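Local coordinates for protein HicA3 Toxin (Yersinia pestis, PDB 4P78) that is the toxin of a HicA-HicB toxin-antitoxin pair, bound here to its HicB3 antitoxin, and as in other HicA proteins probably acts as an mRNA-cleaving ribonuclease, at residues Met1-Leu10 / Leu42-Leu53. Sequence-based numbering, arbitrary orientation.
Sequences MESGELIKRL and LPYPRKDISKGL
S3, in the first turn of helix 3-10, bonds both backbone polar groups of R46. Its N donates to R46 O over 3.0 Å, in the carbonyl plane, while R46 N donates to S3 OG at 2.7 Å through a bent bond (135°). With chi1 at -74°, OG stands beside the serine's own N, which lets one residue serve both backbone groups; a weak bond from OG to P43 O adds a third link. The tyrosine ring of Y44 turns its edge to S3 CB.

Farther along, L6, I7 and L10 of the helix pack against L42, I49 and L53. L6 CD2 lies 3.8 Å from L42 CD2 and 3.9 Å from I49 CD1, and the L6 and I49 side chains cross at about a right angle. L42 CD1 meets L10 CD1 tip to tip at 3.6 Å, and the I7 and L42 side chains run past each other in opposite directions. At the N-terminus a water accepts from M1 N and donates to I49 O (2.7 Å).

Backbone bonds pair L42 with V29 of strand 27-33, which places strand 36-44 in the sheet, and S50 OG caps helix 51-61 by accepting from L53 N. D48 OD2 accepts from V11 N of the HicB3 antitoxin, and S50 OG is also hydrogen-bonded to D15 OD2 of that chain. These bonds from S3 thus tie the loop between strand 36-44 and helix 51-61 to the N-terminal helix, with R46 fixed through its backbone N and O, while D48 and S50 bond to the antitoxin.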
ATOM      1  N   MET C   1       1.157 -16.697  18.411  1.00 31.82           N
ATOM      2  CA  MET C   1       0.800 -17.955  17.765  1.00 30.98           C
ATOM      3  C   MET C   1       1.623 -18.203  16.499  1.00 33.41           C
ATOM      4  O   MET C   1       1.892 -17.270  15.736  1.00 29.90           O
ATOM      5  CB  MET C   1      -0.690 -17.977  17.428  1.00 33.35           C
ATOM      6  CG  MET C   1      -1.167 -19.301  16.863  1.00 32.11           C
ATOM      7  SD  MET C   1      -2.919 -19.291  16.485  1.00 33.47           S
ATOM      8  CE  MET C   1      -3.592 -18.553  17.975  1.00 28.46           C
ATOM      9  N   GLU C   2       2.018 -19.461  16.289  1.00 28.90           N
ATOM     10  CA  GLU C   2       2.758 -19.864  15.097  1.00 29.58           C
ATOM     11  C   GLU C   2       1.851 -20.513  14.069  1.00 28.80           C
ATOM     12  O   GLU C   2       0.719 -20.870  14.379  1.00 30.00           O
ATOM     13  CB  GLU C   2       3.868 -20.855  15.445  1.00 31.41           C
ATOM     14  CG  GLU C   2       4.792 -20.444  16.554  1.00 37.76           C
ATOM     15  CD  GLU C   2       5.769 -21.554  16.886  1.00 44.04           C
ATOM     16  OE1 GLU C   2       5.335 -22.730  16.954  1.00 44.67           O
ATOM     17  OE2 GLU C   2       6.972 -21.251  17.055  1.00 49.33           O
ATOM     18  N   SER C   3       2.380 -20.692  12.858  1.00 27.55           N
ATOM     19  CA  SER C   3       1.655 -21.323  11.764  1.00 27.31           C
ATOM     20  C   SER C   3       1.084 -22.664  12.176  1.00 30.06           C
ATOM     21  O   SER C   3      -0.075 -22.973  11.877  1.00 30.32           O
ATOM     22  CB  SER C   3       2.562 -21.512  10.548  1.00 29.68           C
ATOM     23  OG  SER C   3       2.802 -20.284   9.895  1.00 33.73           O
ATOM     24  N   GLY C   4       1.901 -23.441  12.880  1.00 28.07           N
ATOM     25  CA  GLY C   4       1.541 -24.787  13.284  1.00 27.79           C
ATOM     26  C   GLY C   4       0.342 -24.822  14.196  1.00 29.47           C
ATOM     27  O   GLY C   4      -0.552 -25.653  14.013  1.00 30.67           O
ATOM     28  N   GLU C   5       0.305 -23.925  15.176  1.00 27.22           N
ATOM     29  CA  GLU C   5      -0.840 -23.872  16.077  1.00 30.24           C
ATOM     30  C   GLU C   5      -2.118 -23.398  15.352  1.00 31.04           C
ATOM     31  O   GLU C   5      -3.214 -23.891  15.638  1.00 33.17           O
ATOM     32  CB  GLU C   5      -0.562 -22.966  17.274  1.00 28.54           C
ATOM     33  CG  GLU C   5      -1.672 -23.041  18.315  1.00 35.53           C
ATOM     34  CD  GLU C   5      -1.509 -22.041  19.438  1.00 43.22           C
ATOM     35  OE1 GLU C   5      -0.361 -21.631  19.716  1.00 44.64           O
ATOM     36  OE2 GLU C   5      -2.537 -21.669  20.048  1.00 47.53           O
ATOM     37  N   LEU C   6      -1.976 -22.462  14.414  1.00 27.44           N
ATOM     38  CA  LEU C   6      -3.126 -21.988  13.633  1.00 26.13           C
ATOM     39  C   LEU C   6      -3.724 -23.121  12.799  1.00 24.86           C
ATOM     40  O   LEU C   6      -4.938 -23.308  12.773  1.00 22.83           O
ATOM     41  CB  LEU C   6      -2.725 -20.814  12.720  1.00 25.20           C
ATOM     42  CG  LEU C   6      -3.794 -20.354  11.710  1.00 27.43           C
ATOM     43  CD1 LEU C   6      -5.121 -20.088  12.405  1.00 20.66           C
ATOM     44  CD2 LEU C   6      -3.322 -19.105  10.941  1.00 25.37           C
ATOM     45  N   ILE C   7      -2.862 -23.873  12.124  1.00 24.40           N
ATOM     46  CA  ILE C   7      -3.279 -25.042  11.345  1.00 28.05           C
ATOM     47  C   ILE C   7      -4.031 -26.066  12.216  1.00 28.16           C
ATOM     48  O   ILE C   7      -5.075 -26.592  11.820  1.00 26.16           O
ATOM     49  CB  ILE C   7      -2.059 -25.718  10.664  1.00 29.81           C
ATOM     50  CG1 ILE C   7      -1.473 -24.800   9.581  1.00 25.60           C
ATOM     51  CG2 ILE C   7      -2.431 -27.085  10.090  1.00 29.82           C
ATOM     52  CD1 ILE C   7      -0.277 -25.390   8.854  1.00 28.53           C
ATOM     53  N   LYS C   8      -3.527 -26.326  13.417  1.00 27.75           N
ATOM     54  CA  LYS C   8      -4.227 -27.261  14.301  1.00 28.52           C
ATOM     55  C   LYS C   8      -5.553 -26.677  14.815  1.00 27.88           C
ATOM     56  O   LYS C   8      -6.525 -27.406  14.969  1.00 26.14           O
ATOM     57  CB  LYS C   8      -3.302 -27.692  15.439  1.00 34.67           C
ATOM     58  CG  LYS C   8      -2.068 -28.458  14.900  1.00 39.64           C
ATOM     59  CD  LYS C   8      -0.812 -28.297  15.768  1.00 42.60           C
ATOM     60  CE  LYS C   8       0.439 -28.733  15.000  1.00 46.76           C
ATOM     61  NZ  LYS C   8       1.706 -28.197  15.598  1.00 50.71           N
ATOM     62  N   ARG C   9      -5.631 -25.360  15.004  1.00 27.68           N
ATOM     63  CA  ARG C   9      -6.925 -24.755  15.319  1.00 25.20           C
ATOM     64  C   ARG C   9      -7.895 -24.856  14.140  1.00 25.34           C
ATOM     65  O   ARG C   9      -9.104 -25.017  14.335  1.00 25.69           O
ATOM     66  CB  ARG C   9      -6.752 -23.302  15.752  1.00 29.04           C
ATOM     67  CG  ARG C   9      -6.166 -23.176  17.149  1.00 27.78           C
ATOM     68  CD  ARG C   9      -5.813 -21.747  17.480  1.00 35.28           C
ATOM     69  NE  ARG C   9      -5.156 -21.648  18.778  1.00 37.46           N
ATOM     70  CZ  ARG C   9      -5.807 -21.593  19.931  1.00 39.49           C
ATOM     71  NH1 ARG C   9      -7.135 -21.622  19.942  1.00 43.28           N
ATOM     72  NH2 ARG C   9      -5.136 -21.509  21.070  1.00 38.68           N
ATOM     73  N   LEU C  10      -7.371 -24.788  12.918  1.00 23.48           N
ATOM     74  CA  LEU C  10      -8.210 -24.946  11.728  1.00 24.52           C
ATOM     75  C   LEU C  10      -8.705 -26.397  11.595  1.00 27.67           C
ATOM     76  O   LEU C  10      -9.846 -26.647  11.187  1.00 24.51           O
ATOM     77  CB  LEU C  10      -7.448 -24.510  10.471  1.00 24.48           C
ATOM     78  CG  LEU C  10      -7.283 -22.987  10.301  1.00 29.07           C
ATOM     79  CD1 LEU C  10      -6.194 -22.631   9.307  1.00 22.43           C
ATOM     80  CD2 LEU C  10      -8.598 -22.379   9.845  1.00 27.93           C
ATOM     81  N   LEU C  42      -2.580 -20.214   3.547  1.00 23.50           N
ATOM     82  CA  LEU C  42      -1.786 -19.653   4.642  1.00 24.81           C
ATOM     83  C   LEU C  42      -0.314 -19.517   4.296  1.00 22.68           C
ATOM     84  O   LEU C  42       0.262 -20.410   3.679  1.00 24.82           O
ATOM     85  CB  LEU C  42      -1.888 -20.532   5.892  1.00 28.85           C
ATOM     86  CG  LEU C  42      -3.203 -20.608   6.644  1.00 30.15           C
ATOM     87  CD1 LEU C  42      -3.062 -21.586   7.812  1.00 28.50           C
ATOM     88  CD2 LEU C  42      -3.532 -19.208   7.128  1.00 25.05           C
ATOM     89  N   PRO C  43       0.310 -18.406   4.723  1.00 22.56           N
ATOM     90  CA  PRO C  43       1.775 -18.322   4.680  1.00 23.47           C
ATOM     91  C   PRO C  43       2.384 -19.314   5.674  1.00 24.65           C
ATOM     92  O   PRO C  43       1.833 -19.488   6.759  1.00 24.44           O
ATOM     93  CB  PRO C  43       2.069 -16.880   5.105  1.00 20.10           C
ATOM     94  CG  PRO C  43       0.907 -16.502   5.973  1.00 24.22           C
ATOM     95  CD  PRO C  43      -0.300 -17.249   5.406  1.00 21.38           C
ATOM     96  N   TYR C  44       3.500 -19.943   5.332  1.00 26.52           N
ATOM     97  CA  TYR C  44       4.075 -20.948   6.227  1.00 25.28           C
ATOM     98  C   TYR C  44       5.567 -21.117   5.940  1.00 25.43           C
ATOM     99  O   TYR C  44       5.987 -21.096   4.781  1.00 27.35           O
ATOM    100  CB  TYR C  44       3.298 -22.282   6.079  1.00 28.71           C
ATOM    101  CG  TYR C  44       3.997 -23.524   6.615  1.00 27.26           C
ATOM    102  CD1 TYR C  44       3.765 -23.981   7.908  1.00 24.94           C
ATOM    103  CD2 TYR C  44       4.878 -24.239   5.817  1.00 27.90           C
ATOM    104  CE1 TYR C  44       4.404 -25.107   8.392  1.00 25.98           C
ATOM    105  CE2 TYR C  44       5.522 -25.362   6.287  1.00 28.02           C
ATOM    106  CZ  TYR C  44       5.285 -25.790   7.569  1.00 26.51           C
ATOM    107  OH  TYR C  44       5.937 -26.902   8.014  1.00 25.98           O
ATOM    108  N   PRO C  45       6.382 -21.268   6.993  1.00 26.33           N
ATOM    109  CA  PRO C  45       6.017 -21.216   8.412  1.00 26.58           C
ATOM    110  C   PRO C  45       6.232 -19.826   9.022  1.00 29.44           C
ATOM    111  O   PRO C  45       7.141 -19.111   8.606  1.00 34.01           O
ATOM    112  CB  PRO C  45       6.966 -22.238   9.033  1.00 28.57           C
ATOM    113  CG  PRO C  45       8.233 -22.088   8.195  1.00 26.02           C
ATOM    114  CD  PRO C  45       7.782 -21.699   6.804  1.00 27.99           C
ATOM    115  N   ARG C  46       5.406 -19.448   9.991  1.00 25.34           N
ATOM    116  CA  ARG C  46       5.523 -18.143  10.631  1.00 27.82           C
ATOM    117  C   ARG C  46       5.645 -18.325  12.138  1.00 28.51           C
ATOM    118  O   ARG C  46       4.942 -19.152  12.717  1.00 26.37           O
ATOM    119  CB  ARG C  46       4.302 -17.260  10.312  1.00 25.75           C
ATOM    120  CG  ARG C  46       3.950 -17.165   8.840  1.00 27.40           C
ATOM    121  CD  ARG C  46       5.127 -16.629   8.037  1.00 32.18           C
ATOM    122  NE  ARG C  46       5.464 -15.261   8.411  1.00 30.94           N
ATOM    123  CZ  ARG C  46       6.531 -14.609   7.960  1.00 32.94           C
ATOM    124  NH1 ARG C  46       7.376 -15.208   7.132  1.00 35.15           N
ATOM    125  NH2 ARG C  46       6.755 -13.362   8.343  1.00 28.14           N
ATOM    126  N   LYS C  47       6.511 -17.539  12.776  1.00 31.59           N
ATOM    127  CA  LYS C  47       6.696 -17.625  14.225  1.00 31.73           C
ATOM    128  C   LYS C  47       5.684 -16.770  14.985  1.00 31.58           C
ATOM    129  O   LYS C  47       5.522 -16.907  16.194  1.00 29.33           O
ATOM    130  CB  LYS C  47       8.113 -17.192  14.615  1.00 31.46           C
ATOM    131  CG  LYS C  47       9.219 -17.937  13.886  1.00 36.85           C
ATOM    132  CD  LYS C  47      10.058 -16.963  13.061  1.00 53.52           C
ATOM    133  CE  LYS C  47      11.526 -17.373  12.999  1.00 60.19           C
ATOM    134  NZ  LYS C  47      12.291 -16.524  12.027  1.00 58.73           N
ATOM    135  N   ASP C  48       5.020 -15.872  14.269  1.00 29.84           N
ATOM    136  CA  ASP C  48       4.073 -14.944  14.878  1.00 29.29           C
ATOM    137  C   ASP C  48       3.021 -14.586  13.846  1.00 26.01           C
ATOM    138  O   ASP C  48       3.320 -14.472  12.658  1.00 25.50           O
ATOM    139  CB  ASP C  48       4.778 -13.674  15.386  1.00 31.52           C
ATOM    140  CG  ASP C  48       3.853 -12.774  16.206  1.00 34.99           C
ATOM    141  OD1 ASP C  48       3.185 -13.279  17.135  1.00 35.62           O
ATOM    142  OD2 ASP C  48       3.780 -11.560  15.924  1.00 36.47           O
ATOM    143  N   ILE C  49       1.789 -14.412  14.305  1.00 27.71           N
ATOM    144  CA  ILE C  49       0.666 -14.119  13.429  1.00 24.06           C
ATOM    145  C   ILE C  49      -0.140 -12.992  14.053  1.00 26.88           C
ATOM    146  O   ILE C  49      -0.352 -12.985  15.260  1.00 29.90           O
ATOM    147  CB  ILE C  49      -0.203 -15.367  13.216  1.00 27.58           C
ATOM    148  CG1 ILE C  49       0.618 -16.459  12.529  1.00 24.12           C
ATOM    149  CG2 ILE C  49      -1.452 -15.038  12.394  1.00 23.87           C
ATOM    150  CD1 ILE C  49      -0.052 -17.798  12.544  1.00 29.09           C
ATOM    151  N   SER C  50      -0.571 -12.025  13.250  1.00 24.01           N
ATOM    152  CA  SER C  50      -1.223 -10.845  13.822  1.00 27.77           C
ATOM    153  C   SER C  50      -2.620 -11.176  14.339  1.00 26.67           C
ATOM    154  O   SER C  50      -3.290 -12.078  13.829  1.00 23.46           O
ATOM    155  CB  SER C  50      -1.308  -9.713  12.793  1.00 22.61           C
ATOM    156  OG  SER C  50      -2.255 -10.016  11.775  1.00 25.35           O
ATOM    157  N   LYS C  51      -3.047 -10.435  15.352  1.00 25.51           N
ATOM    158  CA  LYS C  51      -4.432 -10.464  15.783  1.00 28.16           C
ATOM    159  C   LYS C  51      -5.373 -10.129  14.612  1.00 28.32           C
ATOM    160  O   LYS C  51      -6.455 -10.699  14.491  1.00 27.88           O
ATOM    161  CB  LYS C  51      -4.656  -9.487  16.943  1.00 28.83           C
ATOM    162  CG  LYS C  51      -5.944  -9.783  17.702  1.00 41.21           C
ATOM    163  CD  LYS C  51      -5.950 -11.253  18.137  1.00 44.47           C
ATOM    164  CE  LYS C  51      -7.223 -11.666  18.859  1.00 49.61           C
ATOM    165  NZ  LYS C  51      -6.993 -12.976  19.557  1.00 50.75           N
ATOM    166  N   GLY C  52      -4.958  -9.198  13.753  1.00 26.85           N
ATOM    167  CA  GLY C  52      -5.726  -8.874  12.556  1.00 25.21           C
ATOM    168  C   GLY C  52      -6.010 -10.111  11.714  1.00 25.14           C
ATOM    169  O   GLY C  52      -7.168 -10.382  11.363  1.00 24.40           O
ATOM    170  N   LEU C  53      -4.964 -10.875  11.404  1.00 22.05           N
ATOM    171  CA  LEU C  53      -5.133 -12.079  10.604  1.00 22.12           C
ATOM    172  C   LEU C  53      -6.016 -13.086  11.338  1.00 25.89           C
ATOM    173  O   LEU C  53      -6.954 -13.629  10.756  1.00 24.82           O
ATOM    174  CB  LEU C  53      -3.781 -12.710  10.258  1.00 21.10           C
ATOM    175  CG  LEU C  53      -3.845 -13.818   9.196  1.00 21.63           C
ATOM    176  CD1 LEU C  53      -2.558 -13.835   8.339  1.00 21.65           C
ATOM    177  CD2 LEU C  53      -4.069 -15.188   9.831  1.00 23.54           C
TER
HETATM  178  O   HOH W   1      -0.331 -14.233  17.642  1.00 33.65           O